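Local coordinates for ferrous iron uptake transporter protein B (Streptococcus thermophilus, PDB 3TAH) that probably drives GTP-dependent uptake of ferrous iron across the cell membrane, and is represented here by its cytosolic G-protein domain with a GDP analogue bound, at residues V141-L146 against D152-K157; T91-N96 against I112-I117; L22-N27 against L51-L56; I9-S14 against L97-Q102. The protein carries 1 engineered substitution. All blocks are in the same frame, centred on the assembly; numbering follows the deposited sequence.

Contact 1: V141-L146 against D152-K157; sequences VATSAL and DQVVKK. With BGO (3'-O-(N-methylanthraniloyl)guanosine-5'-diphosphate), chain C.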
# COMPACT_ATOMS: atom_id res chain seq x y z
N VAL A 141 -11.03 -9.88 0.77
CA VAL A 141 -12.45 -10.10 1.06
C VAL A 141 -13.31 -9.24 0.13
O VAL A 141 -13.13 -8.02 0.07
CB VAL A 141 -12.79 -9.76 2.53
CG1 VAL A 141 -14.30 -9.92 2.80
CG2 VAL A 141 -11.98 -10.62 3.49
N ALA A 142 -14.23 -9.87 -0.61
CA ALA A 142 -15.13 -9.16 -1.50
C ALA A 142 -16.10 -8.37 -0.66
O ALA A 142 -16.69 -8.91 0.29
CB ALA A 142 -15.88 -10.12 -2.41
N THR A 143 -16.25 -7.08 -0.98
CA THR A 143 -17.20 -6.23 -0.28
C THR A 143 -18.06 -5.42 -1.26
O THR A 143 -17.69 -5.20 -2.42
CB THR A 143 -16.51 -5.21 0.69
OG1 THR A 143 -15.73 -4.28 -0.06
CG2 THR A 143 -15.62 -5.91 1.69
N SER A 144 -19.21 -4.98 -0.75
CA SER A 144 -20.06 -4.00 -1.42
C SER A 144 -20.54 -3.02 -0.36
O SER A 144 -21.28 -3.39 0.56
CB SER A 144 -21.27 -4.66 -2.09
OG SER A 144 -22.06 -3.68 -2.72
N ALA A 145 -20.09 -1.77 -0.48
CA ALA A 145 -20.56 -0.69 0.40
C ALA A 145 -22.04 -0.40 0.14
O ALA A 145 -22.78 -0.08 1.07
CB ALA A 145 -19.69 0.56 0.22
N LEU A 146 -22.49 -0.54 -1.11
CA LEU A 146 -23.90 -0.31 -1.46
C LEU A 146 -24.82 -1.37 -0.84
O LEU A 146 -25.74 -1.05 -0.06
CB LEU A 146 -24.09 -0.26 -2.99
CG LEU A 146 -25.54 -0.11 -3.50
CD1 LEU A 146 -26.18 1.15 -2.95
CD2 LEU A 146 -25.55 -0.11 -5.02
N ASP A 152 -18.07 -6.47 7.79
CA ASP A 152 -17.62 -6.97 9.10
C ASP A 152 -16.51 -8.01 8.94
O ASP A 152 -15.58 -8.08 9.76
CB ASP A 152 -18.78 -7.58 9.89
CG ASP A 152 -19.91 -6.59 10.18
OD1 ASP A 152 -19.68 -5.36 10.20
OD2 ASP A 152 -21.05 -7.07 10.40
N GLN A 153 -16.63 -8.80 7.89
CA GLN A 153 -15.66 -9.84 7.53
C GLN A 153 -14.28 -9.26 7.21
O GLN A 153 -13.26 -9.78 7.71
CB GLN A 153 -16.16 -10.67 6.35
CG GLN A 153 -17.45 -11.46 6.62
CD GLN A 153 -18.72 -10.75 6.20
OE1 GLN A 153 -18.88 -9.54 6.40
NE2 GLN A 153 -19.65 -11.51 5.62
N VAL A 154 -14.23 -8.20 6.41
CA VAL A 154 -12.93 -7.60 6.04
C VAL A 154 -12.31 -6.91 7.27
O VAL A 154 -11.09 -7.02 7.49
CB VAL A 154 -12.99 -6.67 4.79
CG1 VAL A 154 -13.61 -5.30 5.10
CG2 VAL A 154 -11.59 -6.52 4.16
N VAL A 155 -13.14 -6.24 8.08
CA VAL A 155 -12.63 -5.58 9.29
C VAL A 155 -12.03 -6.62 10.25
O VAL A 155 -10.94 -6.40 10.81
CB VAL A 155 -13.71 -4.70 9.98
CG1 VAL A 155 -13.27 -4.26 11.39
CG2 VAL A 155 -14.03 -3.49 9.12
N LYS A 156 -12.70 -7.77 10.42
CA LYS A 156 -12.18 -8.86 11.25
C LYS A 156 -10.83 -9.41 10.77
O LYS A 156 -9.90 -9.66 11.56
CB LYS A 156 -13.19 -10.02 11.31
CG LYS A 156 -12.80 -11.15 12.28
CD LYS A 156 -13.90 -12.20 12.40
CE LYS A 156 -13.48 -13.35 13.31
NZ LYS A 156 -14.52 -14.42 13.34
N LYS A 157 -10.73 -9.60 9.46
CA LYS A 157 -9.51 -10.08 8.84
C LYS A 157 -8.37 -9.09 9.05
O LYS A 157 -7.28 -9.49 9.50
CB LYS A 157 -9.74 -10.33 7.35
CG LYS A 157 -8.57 -10.92 6.57
CD LYS A 157 -8.03 -12.22 7.16
CE LYS A 157 -9.06 -13.33 7.12
NZ LYS A 157 -8.44 -14.64 7.49
C' BGO C . -22.14 8.01 -5.35
N1 BGO C . -20.94 -0.66 -4.82
C2 BGO C . -21.59 0.31 -5.62
N2 BGO C . -22.46 -0.07 -6.54
N3 BGO C . -21.32 1.61 -5.44
C4 BGO C . -20.43 1.98 -4.49
C5 BGO C . -19.75 1.07 -3.67
C6 BGO C . -20.02 -0.29 -3.84
O6 BGO C . -19.47 -1.16 -3.15
N7 BGO C . -18.97 1.78 -2.87
C8 BGO C . -19.11 3.08 -3.14
N9 BGO C . -20.01 3.18 -4.13
PA BGO C . -16.91 6.91 -2.27
PB BGO C . -14.05 7.40 -1.97
C1' BGO C . -23.21 8.36 -6.41
O1' BGO C . -22.18 8.52 -4.23
O1A BGO C . -17.09 6.21 -0.99
C1B BGO C . -20.51 4.33 -4.82
O1B BGO C . -13.02 6.38 -2.16
C2' BGO C . -24.37 9.08 -6.07
N2' BGO C . -24.61 9.50 -4.83
O2' BGO C . -22.04 5.60 -3.55
O2A BGO C . -17.27 8.36 -2.37
C2B BGO C . -20.73 5.56 -4.09
O2B BGO C . -14.40 7.67 -0.59
C3' BGO C . -25.29 9.35 -7.07
O3' BGO C . -21.20 7.15 -5.63
O3A BGO C . -15.36 6.79 -2.75
C3B BGO C . -20.30 6.89 -4.53
O3B BGO C . -13.81 8.64 -2.78
C4' BGO C . -25.08 8.93 -8.37
O4' BGO C . -19.37 4.84 -5.59
C4B BGO C . -19.15 6.34 -5.38
C5' BGO C . -23.94 8.22 -8.72
O5' BGO C . -17.71 6.10 -3.41
C5B BGO C . -17.75 6.54 -4.78
C6' BGO C . -23.00 7.93 -7.73
CM' BGO C . -25.50 10.63 -4.52

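Contact 2: T91-N96 against I112-I117; sequences TNLERN and IALNMI. With BGO (3'-O-(N-methylanthraniloyl)guanosine-5'-diphosphate), chain C.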
# COMPACT_ATOMS: atom_id res chain seq x y z
N THR A 91 -13.94 -3.14 -10.20
CA THR A 91 -14.25 -2.84 -11.61
C THR A 91 -13.09 -2.13 -12.33
O THR A 91 -13.18 -1.85 -13.52
CB THR A 91 -15.52 -1.97 -11.76
OG1 THR A 91 -15.22 -0.61 -11.43
CG2 THR A 91 -16.66 -2.49 -10.88
N ASN A 92 -12.02 -1.82 -11.60
CA ASN A 92 -10.85 -1.17 -12.16
C ASN A 92 -9.61 -1.71 -11.47
O ASN A 92 -8.76 -0.96 -10.97
CB ASN A 92 -11.01 0.31 -11.90
CG ASN A 92 -9.99 1.15 -12.59
OD1 ASN A 92 -9.64 2.21 -12.08
ND2 ASN A 92 -9.50 0.71 -13.74
N LEU A 93 -9.52 -3.03 -11.47
CA LEU A 93 -8.57 -3.76 -10.60
C LEU A 93 -7.10 -3.40 -10.81
O LEU A 93 -6.42 -3.00 -9.87
CB LEU A 93 -8.76 -5.27 -10.76
CG LEU A 93 -7.97 -6.19 -9.83
CD1 LEU A 93 -8.22 -5.84 -8.36
CD2 LEU A 93 -8.34 -7.63 -10.11
N GLU A 94 -6.61 -3.53 -12.04
CA GLU A 94 -5.19 -3.29 -12.31
C GLU A 94 -4.73 -1.89 -11.89
O GLU A 94 -3.67 -1.76 -11.26
CB GLU A 94 -4.83 -3.60 -13.77
CG GLU A 94 -4.97 -5.10 -14.07
CD GLU A 94 -4.35 -5.54 -15.38
OE1 GLU A 94 -3.69 -4.73 -16.07
OE2 GLU A 94 -4.52 -6.74 -15.72
N ARG A 95 -5.50 -0.86 -12.23
CA ARG A 95 -5.20 0.52 -11.86
C ARG A 95 -5.14 0.71 -10.34
O ARG A 95 -4.26 1.41 -9.85
CB ARG A 95 -6.20 1.52 -12.46
CG ARG A 95 -5.89 3.00 -12.10
CD ARG A 95 -6.70 4.03 -12.92
NE ARG A 95 -8.11 4.07 -12.53
CZ ARG A 95 -9.11 4.61 -13.26
NH1 ARG A 95 -8.89 5.18 -14.44
NH2 ARG A 95 -10.35 4.56 -12.78
N ASN A 96 -6.08 0.09 -9.62
CA ASN A 96 -6.12 0.18 -8.16
C ASN A 96 -4.96 -0.56 -7.46
O ASN A 96 -4.49 -0.11 -6.41
CB ASN A 96 -7.45 -0.35 -7.61
CG ASN A 96 -8.59 0.65 -7.74
OD1 ASN A 96 -9.19 1.06 -6.74
ND2 ASN A 96 -8.90 1.04 -8.96
N ILE A 112 -7.14 -6.60 1.83
CA ILE A 112 -7.86 -5.89 0.76
C ILE A 112 -9.36 -6.05 0.90
O ILE A 112 -9.83 -7.18 1.04
CB ILE A 112 -7.43 -6.37 -0.64
CG1 ILE A 112 -5.99 -5.94 -0.96
CG2 ILE A 112 -8.38 -5.83 -1.72
CD1 ILE A 112 -5.45 -6.51 -2.31
N ALA A 113 -10.11 -4.94 0.89
CA ALA A 113 -11.56 -4.95 0.71
C ALA A 113 -11.72 -4.76 -0.79
O ALA A 113 -11.48 -3.68 -1.32
CB ALA A 113 -12.26 -3.82 1.49
N LEU A 114 -12.12 -5.83 -1.47
CA LEU A 114 -12.28 -5.84 -2.91
C LEU A 114 -13.71 -5.35 -3.10
O LEU A 114 -14.65 -6.17 -3.14
CB LEU A 114 -12.04 -7.24 -3.48
CG LEU A 114 -12.20 -7.40 -5.00
CD1 LEU A 114 -11.15 -6.58 -5.72
CD2 LEU A 114 -12.13 -8.86 -5.45
N ASN A 115 -13.84 -4.02 -3.21
CA ASN A 115 -15.11 -3.30 -3.15
C ASN A 115 -15.74 -3.14 -4.54
O ASN A 115 -15.10 -3.43 -5.55
CB ASN A 115 -14.89 -1.95 -2.41
CG ASN A 115 -16.19 -1.29 -1.96
OD1 ASN A 115 -17.03 -1.93 -1.34
ND2 ASN A 115 -16.34 -0.01 -2.27
N MET A 116 -17.00 -2.70 -4.61
CA MET A 116 -17.74 -2.59 -5.87
C MET A 116 -18.02 -3.95 -6.49
O MET A 116 -18.25 -4.03 -7.70
CB MET A 116 -17.00 -1.75 -6.91
CG MET A 116 -16.62 -0.38 -6.44
SD MET A 116 -18.00 0.75 -6.71
CE MET A 116 -17.29 2.22 -5.98
N ILE A 117 -18.02 -5.00 -5.67
CA ILE A 117 -18.18 -6.36 -6.18
C ILE A 117 -19.56 -6.57 -6.84
O ILE A 117 -19.71 -7.37 -7.78
CB ILE A 117 -17.86 -7.42 -5.07
CG1 ILE A 117 -17.28 -8.69 -5.70
CG2 ILE A 117 -19.08 -7.72 -4.18
CD1 ILE A 117 -15.88 -8.50 -6.28
C' BGO C . -22.14 8.01 -5.35
N1 BGO C . -20.94 -0.66 -4.82
C2 BGO C . -21.59 0.31 -5.62
N2 BGO C . -22.46 -0.07 -6.54
N3 BGO C . -21.32 1.61 -5.44
C4 BGO C . -20.43 1.98 -4.49
C5 BGO C . -19.75 1.07 -3.67
C6 BGO C . -20.02 -0.29 -3.84
O6 BGO C . -19.47 -1.16 -3.15
N7 BGO C . -18.97 1.78 -2.87
C8 BGO C . -19.11 3.08 -3.14
N9 BGO C . -20.01 3.18 -4.13
PA BGO C . -16.91 6.91 -2.27
PB BGO C . -14.05 7.40 -1.97
C1' BGO C . -23.21 8.36 -6.41
O1' BGO C . -22.18 8.52 -4.23
O1A BGO C . -17.09 6.21 -0.99
C1B BGO C . -20.51 4.33 -4.82
O1B BGO C . -13.02 6.38 -2.16
C2' BGO C . -24.37 9.08 -6.07
N2' BGO C . -24.61 9.50 -4.83
O2' BGO C . -22.04 5.60 -3.55
O2A BGO C . -17.27 8.36 -2.37
C2B BGO C . -20.73 5.56 -4.09
O2B BGO C . -14.40 7.67 -0.59
C3' BGO C . -25.29 9.35 -7.07
O3' BGO C . -21.20 7.15 -5.63
O3A BGO C . -15.36 6.79 -2.75
C3B BGO C . -20.30 6.89 -4.53
O3B BGO C . -13.81 8.64 -2.78
C4' BGO C . -25.08 8.93 -8.37
O4' BGO C . -19.37 4.84 -5.59
C4B BGO C . -19.15 6.34 -5.38
C5' BGO C . -23.94 8.22 -8.72
O5' BGO C . -17.71 6.10 -3.41
C5B BGO C . -17.75 6.54 -4.78
C6' BGO C . -23.00 7.93 -7.73
CM' BGO C . -25.50 10.63 -4.52

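Contact 3: L22-N27 against L51-L56; sequences LITGHN and LEIQDL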
# COMPACT_ATOMS: atom_id res chain seq x y z
N LEU A 22 -19.87 3.10 6.86
CA LEU A 22 -20.48 1.85 7.33
C LEU A 22 -19.79 1.27 8.55
O LEU A 22 -20.45 0.83 9.50
CB LEU A 22 -20.48 0.79 6.22
CG LEU A 22 -21.57 0.87 5.17
CD1 LEU A 22 -21.29 -0.16 4.07
CD2 LEU A 22 -22.94 0.61 5.83
N ILE A 23 -18.47 1.26 8.53
CA ILE A 23 -17.67 0.63 9.58
C ILE A 23 -17.74 1.39 10.90
O ILE A 23 -17.79 0.76 11.96
CB ILE A 23 -16.18 0.48 9.16
CG1 ILE A 23 -16.04 -0.50 7.99
CG2 ILE A 23 -15.34 -0.03 10.33
CD1 ILE A 23 -14.74 -0.34 7.22
N THR A 24 -17.72 2.72 10.82
CA THR A 24 -17.71 3.59 12.00
C THR A 24 -19.06 4.19 12.38
O THR A 24 -19.22 4.67 13.51
CB THR A 24 -16.72 4.78 11.83
OG1 THR A 24 -17.17 5.68 10.80
CG2 THR A 24 -15.31 4.25 11.54
N GLY A 25 -20.03 4.17 11.45
CA GLY A 25 -21.30 4.85 11.67
C GLY A 25 -21.10 6.35 11.79
O GLY A 25 -20.17 6.91 11.21
N HIS A 26 -21.96 6.99 12.57
CA HIS A 26 -21.90 8.45 12.75
C HIS A 26 -20.84 8.92 13.76
O HIS A 26 -20.64 10.13 13.90
CB HIS A 26 -23.28 9.01 13.12
CG HIS A 26 -24.36 8.63 12.15
ND1 HIS A 26 -24.69 9.41 11.06
CD2 HIS A 26 -25.18 7.56 12.10
CE1 HIS A 26 -25.67 8.83 10.38
NE2 HIS A 26 -25.98 7.70 10.99
N ASN A 27 -20.18 8.00 14.46
CA ASN A 27 -19.13 8.34 15.44
C ASN A 27 -17.74 8.54 14.84
O ASN A 27 -16.93 7.61 14.84
CB ASN A 27 -19.01 7.25 16.54
CG ASN A 27 -19.99 7.43 17.67
OD1 ASN A 27 -20.28 8.55 18.10
ND2 ASN A 27 -20.50 6.32 18.18
N LEU A 51 -11.14 -1.44 18.03
CA LEU A 51 -10.52 -1.20 16.74
C LEU A 51 -10.73 0.25 16.31
O LEU A 51 -11.87 0.74 16.31
CB LEU A 51 -11.11 -2.12 15.66
CG LEU A 51 -11.21 -3.61 15.94
CD1 LEU A 51 -11.82 -4.30 14.73
CD2 LEU A 51 -9.87 -4.23 16.30
N GLU A 52 -9.65 0.93 15.94
CA GLU A 52 -9.77 2.29 15.42
C GLU A 52 -9.40 2.33 13.94
O GLU A 52 -8.37 1.78 13.55
CB GLU A 52 -8.88 3.25 16.19
CG GLU A 52 -9.04 4.70 15.76
CD GLU A 52 -8.41 5.66 16.76
OE1 GLU A 52 -9.11 6.57 17.26
OE2 GLU A 52 -7.22 5.51 17.04
N ILE A 53 -10.23 2.99 13.15
CA ILE A 53 -9.97 3.19 11.73
C ILE A 53 -9.35 4.57 11.56
O ILE A 53 -9.96 5.59 11.91
CB ILE A 53 -11.26 3.09 10.89
CG1 ILE A 53 -12.00 1.77 11.19
CG2 ILE A 53 -10.96 3.22 9.42
CD1 ILE A 53 -11.20 0.52 11.03
N GLN A 54 -8.13 4.60 11.05
CA GLN A 54 -7.49 5.84 10.65
C GLN A 54 -7.75 5.98 9.17
O GLN A 54 -7.15 5.25 8.36
CB GLN A 54 -5.98 5.81 10.93
CG GLN A 54 -5.26 7.10 10.52
CD GLN A 54 -5.79 8.31 11.24
OE1 GLN A 54 -5.61 8.43 12.44
NE2 GLN A 54 -6.46 9.21 10.51
N ASP A 55 -8.65 6.88 8.80
CA ASP A 55 -8.85 7.18 7.39
C ASP A 55 -7.57 7.87 6.90
O ASP A 55 -6.89 8.59 7.66
CB ASP A 55 -10.08 8.04 7.14
CG ASP A 55 -10.47 8.10 5.68
OD1 ASP A 55 -10.47 7.05 5.00
OD2 ASP A 55 -10.79 9.21 5.20
N LEU A 56 -7.24 7.61 5.65
CA LEU A 56 -6.13 8.26 4.98
C LEU A 56 -6.67 8.82 3.68
O LEU A 56 -7.64 8.28 3.15
CB LEU A 56 -4.98 7.28 4.75
CG LEU A 56 -4.26 6.75 5.99
CD1 LEU A 56 -3.16 5.75 5.59
CD2 LEU A 56 -3.63 7.89 6.80

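Contact 4: I9-S14 against L97-Q102; sequences IGNPAS and LYLTTQ. Engineered in segment 9-14: Ala-13 (natural residue Asn). With BGO (3'-O-(N-methylanthraniloyl)guanosine-5'-diphosphate), chain C.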
# COMPACT_ATOMS: atom_id res chain seq x y z
N ILE A 9 -7.13 2.93 3.34
CA ILE A 9 -6.65 3.68 2.21
C ILE A 9 -7.00 3.01 0.88
O ILE A 9 -7.12 1.79 0.77
CB ILE A 9 -5.11 3.95 2.34
CG1 ILE A 9 -4.60 4.90 1.26
CG2 ILE A 9 -4.33 2.65 2.32
CD1 ILE A 9 -3.19 5.43 1.55
N GLY A 10 -7.16 3.84 -0.14
CA GLY A 10 -7.44 3.36 -1.49
C GLY A 10 -7.49 4.55 -2.42
O GLY A 10 -7.30 5.70 -1.99
N ASN A 11 -7.72 4.27 -3.70
CA ASN A 11 -7.86 5.29 -4.71
C ASN A 11 -9.11 6.13 -4.43
O ASN A 11 -10.08 5.66 -3.82
CB ASN A 11 -8.09 4.69 -6.09
CG ASN A 11 -6.89 3.94 -6.68
OD1 ASN A 11 -7.04 3.38 -7.76
ND2 ASN A 11 -5.73 3.93 -6.02
N PRO A 12 -9.11 7.39 -4.92
CA PRO A 12 -10.35 8.15 -5.01
C PRO A 12 -11.43 7.36 -5.73
O PRO A 12 -11.14 6.64 -6.70
CB PRO A 12 -9.96 9.37 -5.85
CG PRO A 12 -8.52 9.55 -5.53
CD PRO A 12 -7.97 8.17 -5.42
N ALA A 13 -12.66 7.49 -5.24
CA ALA A 13 -13.84 6.86 -5.84
C ALA A 13 -13.78 5.34 -5.81
O ALA A 13 -14.38 4.68 -6.64
CB ALA A 13 -14.06 7.38 -7.29
N SER A 14 -13.05 4.77 -4.85
CA SER A 14 -12.98 3.33 -4.70
C SER A 14 -14.06 2.82 -3.74
O SER A 14 -14.28 1.62 -3.64
CB SER A 14 -11.59 2.90 -4.20
OG SER A 14 -11.31 3.41 -2.92
N LEU A 97 -4.51 -1.68 -8.04
CA LEU A 97 -3.43 -2.47 -7.43
C LEU A 97 -2.05 -1.80 -7.54
O LEU A 97 -1.11 -2.23 -6.88
CB LEU A 97 -3.37 -3.90 -7.99
CG LEU A 97 -4.57 -4.81 -7.68
CD1 LEU A 97 -4.43 -6.09 -8.47
CD2 LEU A 97 -4.71 -5.10 -6.16
N TYR A 98 -1.93 -0.77 -8.36
CA TYR A 98 -0.68 -0.00 -8.44
C TYR A 98 -0.30 0.52 -7.05
O TYR A 98 0.81 0.29 -6.56
CB TYR A 98 -0.83 1.12 -9.45
CG TYR A 98 0.44 1.88 -9.72
CD1 TYR A 98 1.39 1.41 -10.63
CD2 TYR A 98 0.70 3.08 -9.07
CE1 TYR A 98 2.54 2.10 -10.87
CE2 TYR A 98 1.87 3.78 -9.32
CZ TYR A 98 2.78 3.28 -10.22
OH TYR A 98 3.92 3.96 -10.46
N LEU A 99 -1.25 1.18 -6.40
CA LEU A 99 -1.06 1.62 -5.02
C LEU A 99 -0.82 0.42 -4.08
O LEU A 99 0.05 0.47 -3.23
CB LEU A 99 -2.28 2.41 -4.54
CG LEU A 99 -2.24 2.92 -3.09
CD1 LEU A 99 -1.11 3.94 -2.85
CD2 LEU A 99 -3.59 3.51 -2.71
N THR A 100 -1.60 -0.65 -4.25
CA THR A 100 -1.52 -1.81 -3.39
C THR A 100 -0.08 -2.33 -3.28
O THR A 100 0.40 -2.64 -2.18
CB THR A 100 -2.45 -2.92 -3.90
OG1 THR A 100 -3.79 -2.42 -4.03
CG2 THR A 100 -2.39 -4.13 -2.96
N THR A 101 0.62 -2.40 -4.42
CA THR A 101 2.00 -2.92 -4.41
C THR A 101 2.88 -2.07 -3.49
O THR A 101 3.73 -2.59 -2.76
CB THR A 101 2.61 -3.02 -5.83
OG1 THR A 101 2.71 -1.73 -6.45
CG2 THR A 101 1.80 -3.98 -6.73
N GLN A 102 2.67 -0.77 -3.52
CA GLN A 102 3.42 0.15 -2.67
C GLN A 102 3.07 0.04 -1.20
O GLN A 102 3.94 0.17 -0.34
CB GLN A 102 3.22 1.58 -3.16
CG GLN A 102 3.69 1.83 -4.58
CD GLN A 102 3.28 3.20 -5.06
OE1 GLN A 102 3.61 4.19 -4.42
NE2 GLN A 102 2.55 3.26 -6.17
C' BGO C . -22.14 8.01 -5.35
N1 BGO C . -20.94 -0.66 -4.82
C2 BGO C . -21.59 0.31 -5.62
N2 BGO C . -22.46 -0.07 -6.54
N3 BGO C . -21.32 1.61 -5.44
C4 BGO C . -20.43 1.98 -4.49
C5 BGO C . -19.75 1.07 -3.67
C6 BGO C . -20.02 -0.29 -3.84
O6 BGO C . -19.47 -1.16 -3.15
N7 BGO C . -18.97 1.78 -2.87
C8 BGO C . -19.11 3.08 -3.14
N9 BGO C . -20.01 3.18 -4.13
PA BGO C . -16.91 6.91 -2.27
PB BGO C . -14.05 7.40 -1.97
C1' BGO C . -23.21 8.36 -6.41
O1' BGO C . -22.18 8.52 -4.23
O1A BGO C . -17.09 6.21 -0.99
C1B BGO C . -20.51 4.33 -4.82
O1B BGO C . -13.02 6.38 -2.16
C2' BGO C . -24.37 9.08 -6.07
N2' BGO C . -24.61 9.50 -4.83
O2' BGO C . -22.04 5.60 -3.55
O2A BGO C . -17.27 8.36 -2.37
C2B BGO C . -20.73 5.56 -4.09
O2B BGO C . -14.40 7.67 -0.59
C3' BGO C . -25.29 9.35 -7.07
O3' BGO C . -21.20 7.15 -5.63
O3A BGO C . -15.36 6.79 -2.75
C3B BGO C . -20.30 6.89 -4.53
O3B BGO C . -13.81 8.64 -2.78
C4' BGO C . -25.08 8.93 -8.37
O4' BGO C . -19.37 4.84 -5.59
C4B BGO C . -19.15 6.34 -5.38
C5' BGO C . -23.94 8.22 -8.72
O5' BGO C . -17.71 6.10 -3.41
C5B BGO C . -17.75 6.54 -4.78
C6' BGO C . -23.00 7.93 -7.73
CM' BGO C . -25.50 10.63 -4.52
O HOH W 1 -3.44 2.91 -7.66

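Contact 1: V141-L146 against D152-K157
Val-141, in the edge strand 140-142, packs on Val-154 of helix 151-159. Its CB lies 3.8 Å from Val-154 CG2, with the two side chains crossing obliquely. Its CG1, swung away from its own N (chi1 177°), lies against the backbone and CB of Val-154 and touches the CB of Gln-153, while CG2 leans to the Lys-157 side. A beta-branched residue suits both places, because two methyls set close to the backbone fill a narrow gap between strand and helix. Thr-143 follows, with its CG2 4.0 Å from Val-154 CG1 and its OG1 bonded to Asn-115 OD1, so one branch serves the core and the other the nucleotide site. Ser-144 turns its OG to Asp-118 and Lys-147. Ala-145 N then donates to O6 of the guanine at 2.8 Å, and its methyl is small enough to lie against N7 of the base. Leu-146 sets its CD2 3.4 Å from N2. The wholly apolar valine pair thus packs strand on helix just before the loop that meets the guanine; Ser-144 to Leu-146 is consistent with the SAL-type (G5) motif of G proteins, and O6 acceptance from a backbone amide with selection of guanine over adenine.

Contact 2: T91-N96 against I112-I117
Leu-114 and Leu-93 meet through their CD1 methyls, 4.0 Å apart, where strand 110-115 packs against the start of helix 93-105. The first torsion of Leu-114 is trans (chi1 179°), which extends the side chain from the strand and carries its CD1 to the leucine of the helix, which it crosses at about a right angle. Long, flexible side chains suit this spot, since the two backbones are well separated and their branch ends have to bridge the gap. Asn-115 turns to the nucleotide: its ND2 donates to N7 of the guanine at 3.2 Å and also to Ser-14 O, while its OD1 is engaged by the chain just beyond strand 140-142, so both ends of the amide are used and its rotation is fixed. Met-116 makes the second contact, its CB 4.1 Å from Thr-91 CG2, and its backbone N donates to O6 of the base at 3.3 Å. Thr-91 OG1 bonds Asp-89, and its CG2 methyl is the branch that meets the methionine. Asn-115 to Asp-118 has the form of the NKxD guanine-recognition motif of G proteins, with Met-116 in place of the lysine, set at the end of a strand in a beta-alpha-beta unit made of strand 83-89, helix 93-105 and strand 110-115.

Contact 3: L22-N27 against L51-L56
Ile-23 carries its CG2 on the far side of CB from the backbone N and its CG1 opposite the carbonyl carbon (chi1 -66°), and Ile-53 repeats this choice (chi1 -53°). The result is that the CG2 methyl of Ile-23 faces the CG1 methylene of Ile-53 at 3.9 Å, the side chains crossing at about a right angle. Thr-24 adds its methyl from the next position of the helix: CG2 comes to 4.2 Å from the same Ile-53 CG1, which meets two methyls of the helix side by side. Its hydroxyl goes elsewhere, bonding Phe-20 O one turn back in the helix, so a threonine here offers a methyl to the core while its polar atom is satisfied by the backbone. Isoleucine suits the strand because a branched CB fits extended backbone and presents a broad apolar flank to the helix packed against it. Two positions along the strand, Asp-55 forms a salt bridge with Lys-16. It begins the segment Asp-Leu-Pro-Gly, which fits the DxxG motif of G proteins, and it binds magnesium in another structure of this protein, though not here. The pair of isoleucines lies where helix 16-24 packs on the sheet: Ile-53 also touches Ile-6 and Leu-8 of strand 4-10 and Val-45 of strand 39-45, while Ile-23 reaches across to Val-151 and Val-155 of helix 151-159.

Contact 4: I9-S14 against L97-Q102
The phosphate-binding P-loop, running from the end of strand 4-10 toward helix 16-24, is backed here by helix 93-105. Leu-99 is the helix residue that does the touching. Its side chain leaves the helix extended, with CG trans to N across the CA-CB bond (chi1 179°), and its CD2 methyl is sent in toward the loop, where it lies 4.0 Å from Gly-10 C, 4.3 Å from Ile-9 CG1 and 4.0 Å from Asn-11 ND2. Gly-10, with no side chain, lets Ser-14 OG pack close to it. The Asn-11 amide and the Leu-99 side chain run past one another head to tail, so that the amide lies alongside the leucine and points toward the helix backbone. There a water accepts from both Asn-11 ND2, at 3.0 Å, and Leu-99 N, at 3.1 Å, joining loop to helix; ND2 also bonds Ile-59 O, so the amide group is gripped twice. Within the loop, a type II turn from Asn-11 to Ser-14 is braced by Ser-14 OG, which donates to Asn-11 O at 2.7 Å in the carbonyl plane. This turn presents its amides to the nucleotide: Ala-13 N, the engineered position where the natural residue is asparagine, donates to O3B of the beta phosphate at 2.9 Å, and Ser-14 N makes a weak bond to O1B. The chemistry is split by side: toward the helix the contact between these segments is mainly a leucine methyl plus a shared water, while elsewhere the loop's backbone N-H groups meet the phosphate, an anion whose charge they would be expected to stabilise.

Overall arrangement
All four contacts lie against one central sheet. Contacts 3 and 4 are fully buried, whereas contact 1 has exposed residues at its rim and contact 2 is partly exposed on its 91-96 side. Contacts 2 and 4 share helix 93-105. Contacts 1 and 2 sit on neighbouring strands, tied by backbone bonds between Leu-114 and both Val-141 and Thr-143. Leu-56 packs on Ile-9 between contacts 3 and 4, and Leu-22 on Ala-145 between contacts 3 and 1. The division of labour follows the nucleotide: contacts 1 and 2 hold the guanine end, contact 4 the phosphate end with a water at its interface, whereas contact 3 is apolar packing that does not touch the ligand.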